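Local coordinates for PH1570-like domain-containing protein (PDB 2HQ4), which is of unknown function, a hypothetical archaeal protein from Pyrococcus horikoshii that belongs to the Ph1570 family, at residues N29-L43 against G140-I154. Sequence-based numbering, arbitrary orientation.
Sequences NVEVKFYGNDARKVL and GRLFIFNKPSIANKI
N146 closes one end of the pairing between strands 30-36 and 141-145 using both ends of its amide: ND2 gives a nearly straight bond to N29 O (3.2 Å) from above the carbonyl plane, while OD1 accepts from E31 N (3.0 Å). The E31 carboxylate stacks on this amide, planes 19° apart, and its OE1 is held by L2 N. Replacing N146 by an alanine would probably leave N29 O and E31 N without these mates and let this end fray. K33 and I144 exchange two backbone bonds, as do Y35 and L142, illustrating antiparallel pairing central to a nine-stranded sheet, where these strands join its N-terminal and C-terminal halves. On the side bearing V32 and F34, I154 CG2 covers one face of the F143 ring, 3.5 Å above its centre; A39 CB comes obliquely to CE1 (3.7 Å) and L43 CD1 lies at the edge. On the reverse side, I144 CG1 lies between the backbone N and carbonyl carbon (chi1 62°), sending CD1 to K33 CE (3.6 Å) and Y35 CE2. Farther out, V42 CG2 approaches the R141 guanidinium obliquely, NH1 bonds weakly to D38 O at its edge, and NE is salt-bridged to D137.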
# COMPACT_ATOMS: atom_id res chain seq x y z
N ASN A 29 1.90 4.01 -14.00
CA ASN A 29 3.11 3.32 -13.56
C ASN A 29 3.13 3.22 -12.01
O ASN A 29 4.10 3.67 -11.35
CB ASN A 29 4.39 4.02 -14.12
CG ASN A 29 5.67 3.25 -13.81
OD1 ASN A 29 5.73 2.02 -13.92
ND2 ASN A 29 6.73 3.99 -13.46
N VAL A 30 2.04 2.66 -11.44
CA VAL A 30 1.91 2.48 -9.98
C VAL A 30 1.68 0.98 -9.77
O VAL A 30 0.79 0.41 -10.36
CB VAL A 30 0.72 3.29 -9.37
CG1 VAL A 30 0.49 2.97 -7.89
CG2 VAL A 30 0.92 4.82 -9.53
N GLU A 31 2.53 0.35 -8.97
CA GLU A 31 2.46 -1.08 -8.71
C GLU A 31 2.66 -1.19 -7.23
O GLU A 31 3.60 -0.60 -6.67
CB GLU A 31 3.60 -1.83 -9.42
CG GLU A 31 3.61 -1.63 -10.95
CD GLU A 31 4.66 -2.43 -11.66
OE1 GLU A 31 5.44 -3.12 -10.98
OE2 GLU A 31 4.70 -2.36 -12.91
N VAL A 32 1.77 -1.94 -6.59
CA VAL A 32 1.83 -2.14 -5.15
C VAL A 32 1.32 -3.55 -4.80
O VAL A 32 0.36 -4.03 -5.42
CB VAL A 32 1.08 -1.01 -4.35
CG1 VAL A 32 -0.42 -0.86 -4.78
CG2 VAL A 32 1.24 -1.20 -2.78
N LYS A 33 1.98 -4.21 -3.86
CA LYS A 33 1.48 -5.47 -3.29
C LYS A 33 1.61 -5.34 -1.78
O LYS A 33 2.43 -4.57 -1.29
CB LYS A 33 2.31 -6.66 -3.81
CG LYS A 33 2.10 -7.03 -5.30
CD LYS A 33 3.02 -8.18 -5.82
CE LYS A 33 4.51 -7.94 -5.57
NZ LYS A 33 5.47 -9.03 -6.13
N PHE A 34 0.80 -6.07 -1.02
CA PHE A 34 0.88 -6.00 0.44
C PHE A 34 0.98 -7.39 1.01
O PHE A 34 0.55 -8.37 0.37
CB PHE A 34 -0.32 -5.24 1.05
CG PHE A 34 -1.60 -6.00 1.00
CD1 PHE A 34 -2.47 -5.84 -0.07
CD2 PHE A 34 -1.95 -6.90 2.05
CE1 PHE A 34 -3.69 -6.54 -0.14
CE2 PHE A 34 -3.15 -7.64 1.97
CZ PHE A 34 -4.03 -7.44 0.88
N TYR A 35 1.60 -7.46 2.19
CA TYR A 35 1.85 -8.75 2.92
C TYR A 35 1.48 -8.51 4.37
O TYR A 35 1.54 -7.39 4.84
CB TYR A 35 3.33 -9.17 2.75
CG TYR A 35 3.56 -9.42 1.28
CD1 TYR A 35 3.23 -10.65 0.72
CD2 TYR A 35 4.00 -8.38 0.44
CE1 TYR A 35 3.34 -10.85 -0.66
CE2 TYR A 35 4.09 -8.58 -0.95
CZ TYR A 35 3.80 -9.83 -1.46
OH TYR A 35 3.90 -10.04 -2.81
N GLY A 36 1.03 -9.53 5.09
CA GLY A 36 0.74 -9.34 6.48
C GLY A 36 -0.74 -9.13 6.65
O GLY A 36 -1.55 -9.84 6.02
N ASN A 37 -1.13 -8.14 7.46
CA ASN A 37 -2.56 -7.86 7.63
C ASN A 37 -3.22 -7.25 6.37
O ASN A 37 -2.52 -6.71 5.53
CB ASN A 37 -2.80 -7.03 8.88
CG ASN A 37 -2.51 -7.84 10.19
OD1 ASN A 37 -1.88 -7.34 11.15
ND2 ASN A 37 -2.96 -9.08 10.20
N ASP A 38 -4.54 -7.37 6.27
CA ASP A 38 -5.31 -6.96 5.09
C ASP A 38 -5.11 -5.45 4.82
O ASP A 38 -5.24 -4.62 5.71
CB ASP A 38 -6.79 -7.25 5.37
CG ASP A 38 -7.69 -7.10 4.13
OD1 ASP A 38 -7.20 -6.94 3.00
OD2 ASP A 38 -8.91 -7.13 4.32
N ALA A 39 -4.73 -5.12 3.59
CA ALA A 39 -4.64 -3.71 3.20
C ALA A 39 -5.51 -3.42 1.98
O ALA A 39 -5.30 -2.41 1.30
CB ALA A 39 -3.20 -3.33 2.92
N ARG A 40 -6.50 -4.27 1.70
CA ARG A 40 -7.28 -4.06 0.46
C ARG A 40 -7.98 -2.71 0.34
O ARG A 40 -8.06 -2.14 -0.75
CB ARG A 40 -8.18 -5.25 0.12
CG ARG A 40 -7.37 -6.46 -0.51
CD ARG A 40 -8.15 -7.80 -0.43
NE ARG A 40 -8.86 -7.89 0.85
CZ ARG A 40 -9.98 -8.57 1.05
NH1 ARG A 40 -10.53 -9.25 0.04
NH2 ARG A 40 -10.57 -8.55 2.23
N LYS A 41 -8.48 -2.18 1.46
CA LYS A 41 -9.15 -0.88 1.41
C LYS A 41 -8.17 0.30 1.15
O LYS A 41 -8.55 1.31 0.58
CB LYS A 41 -9.97 -0.64 2.70
CG LYS A 41 -11.25 -1.53 2.82
CD LYS A 41 -12.08 -1.08 4.04
CE LYS A 41 -13.24 -2.05 4.35
NZ LYS A 41 -14.01 -1.51 5.52
N VAL A 42 -6.93 0.19 1.63
CA VAL A 42 -5.90 1.17 1.24
C VAL A 42 -5.69 1.12 -0.28
O VAL A 42 -5.65 2.16 -0.96
CB VAL A 42 -4.54 0.89 1.98
CG1 VAL A 42 -3.46 1.90 1.51
CG2 VAL A 42 -4.76 0.99 3.49
N LEU A 43 -5.63 -0.08 -0.85
CA LEU A 43 -5.43 -0.19 -2.29
C LEU A 43 -6.64 0.38 -3.06
O LEU A 43 -6.50 1.11 -4.07
CB LEU A 43 -5.12 -1.65 -2.65
CG LEU A 43 -3.61 -2.02 -2.67
CD1 LEU A 43 -2.84 -1.62 -1.42
CD2 LEU A 43 -3.52 -3.49 -2.92
N GLY A 140 0.67 -3.75 11.03
CA GLY A 140 1.14 -5.05 10.61
C GLY A 140 1.08 -5.37 9.13
O GLY A 140 0.94 -6.54 8.74
N ARG A 141 1.15 -4.33 8.31
CA ARG A 141 1.05 -4.48 6.86
C ARG A 141 2.36 -3.99 6.26
O ARG A 141 2.91 -2.93 6.68
CB ARG A 141 -0.10 -3.63 6.35
CG ARG A 141 -1.38 -3.98 7.09
CD ARG A 141 -2.49 -3.11 6.69
NE ARG A 141 -2.34 -1.71 7.06
CZ ARG A 141 -3.36 -0.87 6.97
NH1 ARG A 141 -4.51 -1.36 6.54
NH2 ARG A 141 -3.25 0.39 7.31
N LEU A 142 2.85 -4.77 5.32
CA LEU A 142 4.05 -4.44 4.58
C LEU A 142 3.65 -4.24 3.11
O LEU A 142 3.13 -5.18 2.43
CB LEU A 142 5.07 -5.58 4.73
CG LEU A 142 6.30 -5.40 3.83
CD1 LEU A 142 7.29 -4.32 4.42
CD2 LEU A 142 6.95 -6.72 3.71
N PHE A 143 3.87 -3.02 2.62
CA PHE A 143 3.60 -2.67 1.23
C PHE A 143 4.91 -2.72 0.45
O PHE A 143 5.96 -2.31 1.00
CB PHE A 143 3.07 -1.25 1.15
CG PHE A 143 1.78 -1.04 1.88
CD1 PHE A 143 0.55 -1.11 1.17
CD2 PHE A 143 1.78 -0.74 3.25
CE1 PHE A 143 -0.68 -0.89 1.86
CE2 PHE A 143 0.59 -0.55 3.95
CZ PHE A 143 -0.67 -0.61 3.23
N ILE A 144 4.89 -3.23 -0.77
CA ILE A 144 6.09 -3.17 -1.62
C ILE A 144 5.60 -2.50 -2.88
O ILE A 144 4.43 -2.73 -3.28
CB ILE A 144 6.82 -4.54 -1.85
CG1 ILE A 144 5.94 -5.58 -2.56
CG2 ILE A 144 7.38 -5.14 -0.45
CD1 ILE A 144 6.75 -6.87 -2.99
N PHE A 145 6.42 -1.66 -3.49
CA PHE A 145 5.97 -0.87 -4.62
C PHE A 145 7.13 -0.58 -5.60
O PHE A 145 8.30 -0.79 -5.25
CB PHE A 145 5.26 0.42 -4.11
CG PHE A 145 5.93 1.10 -2.91
CD1 PHE A 145 6.99 2.00 -3.09
CD2 PHE A 145 5.48 0.83 -1.60
CE1 PHE A 145 7.60 2.62 -1.97
CE2 PHE A 145 6.05 1.40 -0.50
CZ PHE A 145 7.15 2.32 -0.67
N ASN A 146 6.81 -0.08 -6.80
CA ASN A 146 7.82 -0.10 -7.87
C ASN A 146 8.70 1.16 -7.89
O ASN A 146 9.77 1.12 -8.50
CB ASN A 146 7.15 -0.27 -9.26
CG ASN A 146 6.22 0.87 -9.56
OD1 ASN A 146 5.42 1.25 -8.70
ND2 ASN A 146 6.32 1.46 -10.78
N LYS A 147 8.29 2.26 -7.26
CA LYS A 147 9.13 3.48 -7.25
C LYS A 147 8.86 4.27 -5.98
O LYS A 147 7.78 4.12 -5.40
CB LYS A 147 8.90 4.31 -8.53
CG LYS A 147 7.46 4.85 -8.69
CD LYS A 147 7.25 5.57 -10.02
CE LYS A 147 5.83 6.09 -10.05
NZ LYS A 147 5.53 6.97 -11.22
N PRO A 148 9.85 5.10 -5.51
CA PRO A 148 9.69 5.69 -4.16
C PRO A 148 8.50 6.57 -3.95
O PRO A 148 8.02 6.62 -2.83
CB PRO A 148 10.99 6.51 -3.92
CG PRO A 148 11.96 5.98 -4.97
CD PRO A 148 11.14 5.51 -6.13
N SER A 149 8.02 7.25 -5.01
CA SER A 149 6.92 8.19 -4.86
C SER A 149 5.58 7.49 -4.56
O SER A 149 4.58 8.15 -4.13
CB SER A 149 6.79 9.09 -6.10
OG SER A 149 6.50 8.34 -7.23
N ILE A 150 5.54 6.18 -4.78
CA ILE A 150 4.29 5.44 -4.39
C ILE A 150 4.08 5.54 -2.86
O ILE A 150 2.96 5.44 -2.37
CB ILE A 150 4.32 3.96 -4.84
CG1 ILE A 150 4.57 3.85 -6.34
CG2 ILE A 150 2.98 3.16 -4.40
CD1 ILE A 150 3.93 4.86 -7.13
N ALA A 151 5.16 5.74 -2.10
CA ALA A 151 5.05 5.83 -0.63
C ALA A 151 3.95 6.80 -0.19
O ALA A 151 3.15 6.45 0.64
CB ALA A 151 6.39 6.21 0.06
N ASN A 152 3.93 8.01 -0.74
CA ASN A 152 2.93 9.02 -0.32
C ASN A 152 1.49 8.64 -0.60
O ASN A 152 0.60 9.05 0.14
CB ASN A 152 3.22 10.42 -0.92
CG ASN A 152 4.67 10.89 -0.63
OD1 ASN A 152 4.90 11.83 0.15
ND2 ASN A 152 5.64 10.20 -1.23
N LYS A 153 1.28 7.93 -1.69
CA LYS A 153 -0.05 7.43 -2.08
C LYS A 153 -0.59 6.46 -1.02
O LYS A 153 -1.81 6.41 -0.78
CB LYS A 153 0.04 6.73 -3.41
CG LYS A 153 0.47 7.69 -4.59
CD LYS A 153 0.49 6.89 -5.90
CE LYS A 153 0.92 7.73 -7.14
NZ LYS A 153 0.66 9.20 -7.04
N ILE A 154 0.31 5.66 -0.44
CA ILE A 154 -0.01 4.71 0.65
C ILE A 154 -0.18 5.42 1.97
O ILE A 154 -1.17 5.18 2.68
CB ILE A 154 1.06 3.57 0.76
CG1 ILE A 154 1.05 2.70 -0.50
CG2 ILE A 154 0.83 2.63 1.99
CD1 ILE A 154 2.38 1.93 -0.70